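Local coordinates for protein SecB-like chaperone Rv1957 (Mycobacterium tuberculosis, PDB 5MTW) that acts as the chaperone of a type II toxin-antitoxin-chaperone system, binding the antitoxin HigA1, preventing its aggregation and allowing neutralisation of the toxin HigB1, at residues R21-R25 against E120-T124; C76-N82 against Q99-D105; Y141-R145 against T161-L165. All coordinates share one frame; numbering follows the deposited sequence.

Contact 1: R21-R25 against E120-T124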
loop_
_atom_site.group_PDB
_atom_site.type_symbol
_atom_site.label_atom_id
_atom_site.label_comp_id
_atom_site.label_asym_id
_atom_site.label_seq_id
_atom_site.Cartn_x
_atom_site.Cartn_y
_atom_site.Cartn_z
ATOM N N ARG A 21 26.511 8.406 -19.723
ATOM C CA ARG A 21 25.965 9.096 -20.876
ATOM C C ARG A 21 24.406 8.985 -20.949
ATOM O O ARG A 21 23.680 9.990 -21.143
ATOM C CB ARG A 21 26.628 8.544 -22.147
ATOM C CG ARG A 21 26.202 9.277 -23.420
ATOM C CD ARG A 21 26.588 8.571 -24.727
ATOM N NE ARG A 21 25.693 9.060 -25.779
ATOM C CZ ARG A 21 24.798 8.338 -26.456
ATOM N NH1 ARG A 21 24.665 7.020 -26.302
ATOM N NH2 ARG A 21 24.029 8.966 -27.336
ATOM N N LEU A 22 23.905 7.757 -20.807
ATOM C CA LEU A 22 22.474 7.533 -20.746
ATOM C C LEU A 22 21.828 8.119 -19.466
ATOM O O LEU A 22 20.707 8.626 -19.519
ATOM C CB LEU A 22 22.183 6.052 -20.893
ATOM C CG LEU A 22 20.745 5.623 -20.977
ATOM C CD1 LEU A 22 20.038 6.210 -22.170
ATOM C CD2 LEU A 22 20.759 4.115 -21.032
ATOM N N ALA A 23 22.560 8.127 -18.355
ATOM C CA ALA A 23 22.094 8.772 -17.148
ATOM C C ALA A 23 21.850 10.277 -17.271
ATOM O O ALA A 23 21.070 10.792 -16.495
ATOM C CB ALA A 23 23.039 8.491 -15.995
ATOM N N ALA A 24 22.484 10.986 -18.211
ATOM C CA ALA A 24 22.268 12.460 -18.325
ATOM C C ALA A 24 21.097 12.766 -19.230
ATOM O O ALA A 24 20.605 13.889 -19.228
ATOM C CB ALA A 24 23.513 13.169 -18.850
ATOM N N ARG A 25 20.678 11.770 -20.020
ATOM C CA ARG A 25 19.661 11.937 -21.020
ATOM C C ARG A 25 18.356 11.168 -20.801
ATOM O O ARG A 25 17.403 11.394 -21.531
ATOM C CB ARG A 25 20.254 11.639 -22.414
ATOM C CG ARG A 25 20.822 12.930 -23.060
ATOM C CD ARG A 25 21.781 12.700 -24.227
ATOM N NE ARG A 25 22.864 13.697 -24.230
ATOM C CZ ARG A 25 23.974 13.625 -23.491
ATOM N NH1 ARG A 25 24.200 12.601 -22.674
ATOM N NH2 ARG A 25 24.874 14.583 -23.577
ATOM N N GLU A 120 23.298 12.483 -32.898
ATOM C CA GLU A 120 23.665 11.945 -31.600
ATOM C C GLU A 120 23.280 10.461 -31.574
ATOM O O GLU A 120 22.295 10.041 -32.153
ATOM C CB GLU A 120 23.046 12.758 -30.447
ATOM C CG GLU A 120 23.007 12.024 -29.116
ATOM C CD GLU A 120 23.681 12.767 -27.997
ATOM O OE1 GLU A 120 24.889 12.527 -27.801
ATOM O OE2 GLU A 120 23.010 13.543 -27.297
ATOM N N ASP A 121 24.096 9.682 -30.894
ATOM C CA ASP A 121 24.178 8.243 -31.078
ATOM C C ASP A 121 23.248 7.366 -30.154
ATOM O O ASP A 121 23.242 7.558 -28.940
ATOM C CB ASP A 121 25.646 7.929 -30.806
ATOM C CG ASP A 121 26.037 6.576 -31.230
ATOM O OD1 ASP A 121 25.529 5.630 -30.597
ATOM O OD2 ASP A 121 26.864 6.470 -32.171
ATOM N N ASP A 122 22.510 6.395 -30.721
ATOM C CA ASP A 122 21.685 5.454 -29.924
ATOM C C ASP A 122 22.441 4.798 -28.725
ATOM O O ASP A 122 23.615 4.430 -28.824
ATOM C CB ASP A 122 21.152 4.306 -30.796
ATOM C CG ASP A 122 20.002 4.710 -31.668
ATOM O OD1 ASP A 122 19.539 5.830 -31.554
ATOM O OD2 ASP A 122 19.524 3.896 -32.475
ATOM N N PRO A 123 21.754 4.635 -27.588
ATOM C CA PRO A 123 22.352 3.860 -26.500
ATOM C C PRO A 123 22.605 2.377 -26.886
ATOM O O PRO A 123 21.770 1.747 -27.561
ATOM C CB PRO A 123 21.311 3.958 -25.391
ATOM C CG PRO A 123 20.548 5.220 -25.682
ATOM C CD PRO A 123 20.600 5.440 -27.161
ATOM N N THR A 124 23.745 1.829 -26.472
ATOM C CA THR A 124 24.055 0.406 -26.711
ATOM C C THR A 124 23.582 -0.503 -25.536
ATOM O O THR A 124 23.259 0.008 -24.448
ATOM C CB THR A 124 25.563 0.224 -26.871
ATOM O OG1 THR A 124 26.206 0.598 -25.649
ATOM C CG2 THR A 124 26.095 1.072 -28.029
#
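Glu120 reaches back from its loop to meet two arginines, Arg21 and Arg25, that lie one turn apart on the short helix 20-25. Its carboxylate divides between them. OE2 makes a salt bridge to NE of Arg25 at 3.1 Å, whereas OE1 has only a long one to NH2 of Arg21, at 3.7 Å. Neither pairing is flat: the carboxylate plane is turned 78° from the Arg25 guanidinium, and OE1 sits over a face of that group. On its own side, Arg25 NH1 gives a weak hydrogen bond to the backbone O of Arg21, one turn back.

At Asp121 the backbone O is modelled 2.3 Å from Arg21 NH2, too short to be taken at face value, and the detail there is doubtful. The Arg21 chain runs extended from CG to NE and leaves the backbone with CG anti to N (chi1 -176°), which carries the group across to the loop. The Asp121 carboxylate is more distant, with OD1 4.6 Å from Arg21 NH1 and well out of the guanidinium plane. Beyond Asp122, Pro123 CA lies at the edge of the same guanidinium, 3.9 Å from Arg21 NH1. The proline ring then meets Leu22 at about a right angle, CG to CD1 at 3.7 Å, and both side chains also rest on Tyr114 of strand 99-114.

Arg21 NH1 has a further salt bridge to Glu127 in the helix that follows. Charged groups at the exposed side thus surround a buried Leu22-Pro123 contact, and the two glutamates would be expected to stabilise the positive charge of Arg21.

Contact 2: C76-N82 against Q99-D105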
loop_
_atom_site.group_PDB
_atom_site.type_symbol
_atom_site.label_atom_id
_atom_site.label_comp_id
_atom_site.label_asym_id
_atom_site.label_seq_id
_atom_site.Cartn_x
_atom_site.Cartn_y
_atom_site.Cartn_z
ATOM N N CYS A 76 11.743 -10.890 -8.664
ATOM C CA CYS A 76 12.089 -11.204 -7.285
ATOM C C CYS A 76 11.519 -12.575 -6.873
ATOM O O CYS A 76 10.350 -12.943 -7.240
ATOM C CB CYS A 76 11.555 -10.152 -6.336
ATOM S SG CYS A 76 11.960 -8.481 -6.813
ATOM N N HIS A 77 12.269 -13.266 -6.027
ATOM C CA HIS A 77 11.811 -14.547 -5.421
ATOM C C HIS A 77 12.059 -14.446 -3.886
ATOM O O HIS A 77 13.179 -14.265 -3.422
ATOM C CB HIS A 77 12.455 -15.817 -6.057
ATOM C CG HIS A 77 11.790 -17.080 -5.561
ATOM N ND1 HIS A 77 10.581 -17.530 -6.057
ATOM C CD2 HIS A 77 12.098 -17.913 -4.534
ATOM C CE1 HIS A 77 10.202 -18.610 -5.401
ATOM N NE2 HIS A 77 11.101 -18.857 -4.466
ATOM N N LEU A 78 10.984 -14.423 -3.145
ATOM C CA LEU A 78 10.979 -14.310 -1.708
ATOM C C LEU A 78 10.572 -15.643 -1.096
ATOM O O LEU A 78 9.513 -16.272 -1.440
ATOM C CB LEU A 78 10.007 -13.216 -1.272
ATOM C CG LEU A 78 9.760 -13.139 0.227
ATOM C CD1 LEU A 78 10.968 -12.578 0.860
ATOM C CD2 LEU A 78 8.539 -12.303 0.595
ATOM N N ARG A 79 11.371 -16.076 -0.144
ATOM C CA ARG A 79 11.106 -17.318 0.579
ATOM C C ARG A 79 11.238 -16.960 2.038
ATOM O O ARG A 79 12.282 -16.488 2.475
ATOM C CB ARG A 79 12.135 -18.402 0.237
ATOM C CG ARG A 79 11.859 -19.256 -0.979
ATOM C CD ARG A 79 12.921 -20.400 -1.119
ATOM N NE ARG A 79 12.357 -21.758 -1.277
ATOM C CZ ARG A 79 11.725 -22.237 -2.360
ATOM N NH1 ARG A 79 11.505 -21.490 -3.407
ATOM N NH2 ARG A 79 11.307 -23.489 -2.401
ATOM N N ILE A 80 10.141 -17.099 2.745
ATOM C CA ILE A 80 10.089 -16.923 4.202
ATOM C C ILE A 80 10.055 -18.296 4.860
ATOM O O ILE A 80 9.278 -19.146 4.478
ATOM C CB ILE A 80 8.873 -16.084 4.615
ATOM C CG1 ILE A 80 9.062 -14.654 4.064
ATOM C CG2 ILE A 80 8.721 -16.027 6.121
ATOM C CD1 ILE A 80 7.886 -13.767 4.335
ATOM N N GLN A 81 10.910 -18.459 5.861
ATOM C CA GLN A 81 11.194 -19.750 6.442
ATOM C C GLN A 81 11.330 -19.696 7.957
ATOM O O GLN A 81 11.925 -18.759 8.489
ATOM C CB GLN A 81 12.533 -20.216 5.925
ATOM C CG GLN A 81 12.605 -20.439 4.436
ATOM C CD GLN A 81 13.907 -21.082 4.061
ATOM O OE1 GLN A 81 14.940 -20.556 4.390
ATOM N NE2 GLN A 81 13.859 -22.242 3.439
ATOM N N ASN A 82 10.791 -20.738 8.589
ATOM C CA ASN A 82 11.119 -21.192 10.006
ATOM C C ASN A 82 12.506 -21.857 10.109
ATOM O O ASN A 82 12.811 -22.790 9.391
ATOM C CB ASN A 82 10.050 -22.210 10.537
ATOM C CG ASN A 82 8.684 -21.553 10.761
ATOM O OD1 ASN A 82 8.638 -20.359 11.025
ATOM N ND2 ASN A 82 7.569 -22.305 10.607
ATOM N N GLN A 99 12.273 -24.759 7.278
ATOM C CA GLN A 99 10.939 -25.095 6.712
ATOM C C GLN A 99 10.265 -23.799 6.093
ATOM O O GLN A 99 10.268 -22.717 6.713
ATOM C CB GLN A 99 10.030 -25.725 7.803
ATOM C CG GLN A 99 10.315 -27.204 8.246
ATOM C CD GLN A 99 9.842 -28.309 7.274
ATOM O OE1 GLN A 99 8.664 -28.624 7.172
ATOM N NE2 GLN A 99 10.783 -28.925 6.594
ATOM N N ASP A 100 9.688 -23.917 4.902
ATOM C CA ASP A 100 9.150 -22.728 4.186
ATOM C C ASP A 100 7.776 -22.375 4.724
ATOM O O ASP A 100 6.910 -23.189 4.786
ATOM C CB ASP A 100 9.013 -22.984 2.689
ATOM C CG ASP A 100 10.347 -23.164 1.967
ATOM O OD1 ASP A 100 11.359 -22.586 2.360
ATOM O OD2 ASP A 100 10.345 -23.848 0.926
ATOM N N VAL A 101 7.581 -21.117 5.086
ATOM C CA VAL A 101 6.304 -20.625 5.624
ATOM C C VAL A 101 5.455 -19.869 4.560
ATOM O O VAL A 101 4.249 -19.910 4.578
ATOM C CB VAL A 101 6.663 -19.635 6.721
ATOM C CG1 VAL A 101 5.546 -18.750 7.040
ATOM C CG2 VAL A 101 7.132 -20.378 7.959
ATOM N N ALA A 102 6.137 -19.224 3.633
ATOM C CA ALA A 102 5.516 -18.551 2.491
ATOM C C ALA A 102 6.531 -18.287 1.425
ATOM O O ALA A 102 7.717 -18.153 1.722
ATOM C CB ALA A 102 4.971 -17.265 2.945
ATOM N N THR A 103 6.047 -18.111 0.193
ATOM C CA THR A 103 6.857 -17.855 -0.933
ATOM C C THR A 103 6.121 -16.888 -1.873
ATOM O O THR A 103 4.896 -16.869 -1.959
ATOM C CB THR A 103 7.176 -19.149 -1.788
ATOM O OG1 THR A 103 5.967 -19.694 -2.273
ATOM C CG2 THR A 103 7.798 -20.158 -0.977
ATOM N N ALA A 104 6.906 -16.058 -2.498
ATOM C CA ALA A 104 6.395 -15.127 -3.490
ATOM C C ALA A 104 7.351 -14.938 -4.627
ATOM O O ALA A 104 8.571 -14.789 -4.430
ATOM C CB ALA A 104 6.184 -13.813 -2.839
ATOM N N ASP A 105 6.777 -14.771 -5.787
ATOM C CA ASP A 105 7.532 -14.472 -6.997
ATOM C C ASP A 105 6.781 -13.347 -7.717
ATOM O O ASP A 105 5.589 -13.483 -8.019
ATOM C CB ASP A 105 7.665 -15.720 -7.874
ATOM C CG ASP A 105 8.254 -15.408 -9.269
ATOM O OD1 ASP A 105 9.311 -14.688 -9.440
ATOM O OD2 ASP A 105 7.643 -15.911 -10.223
#
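Leu78 and Ala104 form one of the hydrogen-bonded pairs that join these antiparallel strands, with Leu78 N to Ala104 O at 2.8 Å and a return bond from Ala104 N to Leu78 O. Ile80 N likewise binds Ala102 O, and Asn82 and Gln99 exchange two bonds at the strand ends. The ladder is interrupted at Ile80, whose carbonyl O accepts from both Val101 N (2.7 Å) and Ala102 N (3.3 Å), the second bond being longer. CA-H...O contacts fill in between, as from Thr103 CA to Leu78 O.

Polar side chains line the face that carries His77, Arg79, Gln81, Asp100 and Asp105. Gln81 NE2 donates to Asp100 OD1 at 2.7 Å, the two side chains running alongside each other with amide and carboxylate nearly coplanar. The other carboxylate oxygen, OD2, makes a salt bridge to Arg79 NH2 (3.5 Å), here with the planes 79° apart. A bend at chi3 (128°) turns the Arg79 guanidinium along the strand, where NH1 also donates to His77 NE2. Asp105 has its salt bridge with Arg35 of strand 26-40.

Apolar pairs occupy the other face: CB to CB, Leu78 and Ala104 are 4.2 Å apart and Ile80 and Ala102 4.4 Å. Helix 125-154 and the loop after it cover this face, and Ile80 also packs on an aromatic side chain of the bound peptide. Val101, the bulge residue, sets CG2 3.3 Å from Asn82 ND2, an amide nitrogen hydrogen-bonded to Ala43 O.

Val101 and Ala102 opposite Ile80 make a classic beta bulge, set between the two central strands of the four-stranded antiparallel sheet of the SecB-like fold.

Contact 3: Y141-R145 against T161-L165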
loop_
_atom_site.group_PDB
_atom_site.type_symbol
_atom_site.label_atom_id
_atom_site.label_comp_id
_atom_site.label_asym_id
_atom_site.label_seq_id
_atom_site.Cartn_x
_atom_site.Cartn_y
_atom_site.Cartn_z
ATOM N N TYR A 141 13.904 -0.503 -6.092
ATOM C CA TYR A 141 14.029 -1.151 -4.818
ATOM C C TYR A 141 13.000 -0.701 -3.781
ATOM O O TYR A 141 12.436 -1.543 -3.106
ATOM C CB TYR A 141 15.486 -1.088 -4.250
ATOM C CG TYR A 141 15.610 -1.840 -2.957
ATOM C CD1 TYR A 141 15.740 -3.211 -2.948
ATOM C CD2 TYR A 141 15.615 -1.191 -1.752
ATOM C CE1 TYR A 141 15.846 -3.902 -1.773
ATOM C CE2 TYR A 141 15.712 -1.883 -0.556
ATOM C CZ TYR A 141 15.831 -3.251 -0.576
ATOM O OH TYR A 141 16.038 -4.009 0.515
ATOM N N PRO A 142 12.702 0.627 -3.699
ATOM C CA PRO A 142 11.721 1.018 -2.644
ATOM C C PRO A 142 10.291 0.469 -2.902
ATOM O O PRO A 142 9.563 0.157 -1.988
ATOM C CB PRO A 142 11.753 2.547 -2.699
ATOM C CG PRO A 142 13.125 2.853 -3.140
ATOM C CD PRO A 142 13.537 1.761 -4.109
ATOM N N TYR A 143 9.960 0.231 -4.174
ATOM C CA TYR A 143 8.684 -0.301 -4.506
ATOM C C TYR A 143 8.584 -1.766 -4.173
ATOM O O TYR A 143 7.509 -2.337 -3.802
ATOM C CB TYR A 143 8.407 -0.161 -6.001
ATOM C CG TYR A 143 8.206 1.284 -6.378
ATOM C CD1 TYR A 143 9.306 2.103 -6.621
ATOM C CD2 TYR A 143 6.932 1.827 -6.497
ATOM C CE1 TYR A 143 9.154 3.460 -6.964
ATOM C CE2 TYR A 143 6.763 3.172 -6.855
ATOM C CZ TYR A 143 7.871 3.984 -7.091
ATOM O OH TYR A 143 7.669 5.322 -7.471
ATOM N N ILE A 144 9.736 -2.382 -4.275
ATOM C CA ILE A 144 9.869 -3.806 -3.973
ATOM C C ILE A 144 9.742 -4.007 -2.468
ATOM O O ILE A 144 9.078 -4.849 -2.033
ATOM C CB ILE A 144 11.201 -4.429 -4.476
ATOM C CG1 ILE A 144 11.144 -4.635 -6.012
ATOM C CG2 ILE A 144 11.462 -5.763 -3.788
ATOM C CD1 ILE A 144 12.513 -4.795 -6.712
ATOM N N ARG A 145 10.399 -3.160 -1.713
ATOM C CA ARG A 145 10.329 -3.230 -0.260
ATOM C C ARG A 145 8.894 -2.966 0.269
ATOM O O ARG A 145 8.406 -3.630 1.178
ATOM C CB ARG A 145 11.291 -2.155 0.297
ATOM C CG ARG A 145 11.218 -1.953 1.795
ATOM C CD ARG A 145 12.465 -1.099 2.211
ATOM N NE ARG A 145 12.493 -0.738 3.657
ATOM C CZ ARG A 145 11.905 0.316 4.189
ATOM N NH1 ARG A 145 11.162 1.146 3.461
ATOM N NH2 ARG A 145 12.016 0.560 5.467
ATOM N N THR A 161 10.022 -6.048 6.781
ATOM C CA THR A 161 10.532 -4.789 6.226
ATOM C C THR A 161 11.980 -4.966 5.738
ATOM O O THR A 161 12.895 -5.117 6.545
ATOM C CB THR A 161 10.411 -3.633 7.281
ATOM O OG1 THR A 161 9.047 -3.472 7.614
ATOM C CG2 THR A 161 10.906 -2.364 6.748
ATOM N N LEU A 162 12.182 -4.997 4.425
ATOM C CA LEU A 162 13.523 -5.188 3.895
ATOM C C LEU A 162 14.442 -4.050 4.377
ATOM O O LEU A 162 13.976 -2.918 4.726
ATOM C CB LEU A 162 13.502 -5.294 2.370
ATOM C CG LEU A 162 12.637 -6.382 1.804
ATOM C CD1 LEU A 162 12.786 -6.296 0.247
ATOM C CD2 LEU A 162 13.072 -7.751 2.409
ATOM N N GLU A 163 15.714 -4.376 4.406
ATOM C CA GLU A 163 16.759 -3.413 4.735
ATOM C C GLU A 163 16.854 -2.285 3.681
ATOM O O GLU A 163 16.587 -2.462 2.465
ATOM C CB GLU A 163 18.127 -4.099 4.841
ATOM C CG GLU A 163 18.066 -5.472 5.493
ATOM C CD GLU A 163 17.922 -6.665 4.470
ATOM O OE1 GLU A 163 16.894 -6.833 3.641
ATOM O OE2 GLU A 163 18.902 -7.472 4.531
ATOM N N ILE A 164 17.198 -1.110 4.156
ATOM C CA ILE A 164 17.544 -0.021 3.262
ATOM C C ILE A 164 18.878 -0.340 2.514
ATOM O O ILE A 164 19.894 -0.536 3.126
ATOM C CB ILE A 164 17.636 1.324 4.058
ATOM C CG1 ILE A 164 16.319 1.580 4.791
ATOM C CG2 ILE A 164 17.925 2.430 3.101
ATOM C CD1 ILE A 164 15.096 1.706 3.864
ATOM N N LEU A 165 18.858 -0.491 1.197
ATOM C CA LEU A 165 20.088 -0.826 0.473
ATOM C C LEU A 165 20.955 0.400 0.259
ATOM O O LEU A 165 20.443 1.396 -0.252
ATOM C CB LEU A 165 19.759 -1.518 -0.868
ATOM C CG LEU A 165 19.238 -2.937 -0.559
ATOM C CD1 LEU A 165 19.178 -3.846 -1.789
ATOM C CD2 LEU A 165 20.009 -3.631 0.590
HETATM O O HOH W 1 9.753 -4.874 3.025
#
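The segment that follows helix 125-154 turns back along it here, and Tyr141 and Arg145, one turn apart on the helix, bind successive carbonyls of the returning chain. Tyr141 OH donates to Glu163 O at 2.5 Å, a short bond lying in the carbonyl plane. Arg145 NE donates to Leu162 O at 2.8 Å; the oxygen is in the guanidinium plane, but the donor stands 34° out of the carbonyl plane. A water adds a third link, donating to Arg145 O and accepting from Leu162 N.

The flat groups are covered as well as bonded. Leu165 crosses the Tyr141 ring at about a right angle and sets CD1 over one face, a CH-pi contact 3.7 Å from the centroid and shifted toward the rim. Leu162 CB approaches the phenol oxygen of the same tyrosine at 3.4 Å. With its chain extended and CG anti to the backbone N (chi1 172°), Arg145 reaches across the returning segment, its side chain passing that of Leu162 in the opposite direction. Ile164 CD1 rests over the centre of its guanidinium, 3.5 Å from CZ, while Thr161 CG2 comes within 3.4 Å of NH2. The methyl over its face and the in-plane bond from NE both restrict how the group can turn. A basic side chain of the bound peptide, of like charge, comes close to NH2 and packs on Thr161.

Leu162 is buried against Tyr52 and Leu54 of strand 50-62, and Glu163 OE1 is hydrogen-bonded to Tyr52 OH. Ile144 faces strands 69-82 and 99-114, and Tyr143 of the second subunit packs on Tyr141 and Ile164, so the returning segment lies between helix, sheet edge and subunit interface.

How the contacts relate
Contacts 2 and 3 meet on the sheet-facing side of helix 125-154, where Cys76 SG packs on Ile144 CD1 at 3.7 Å. Contact 1 lies apart, its centre about 39 Å from that of contact 2 and on the opposite side of the chain's centre. All three nevertheless involve helix 125-154 or what it covers: contact 1 borders its start, contact 2 lies beneath it and contact 3 uses its middle. All are partly buried. Contact 1, the most peripheral, sets charged side chains round one apolar pair; contact 2 has a backbone ladder broken by one bulge, with polar and apolar faces; contact 3, nearest the chain's centre, combines buried Tyr141, Leu162 and Ile164 with an exposed Leu165.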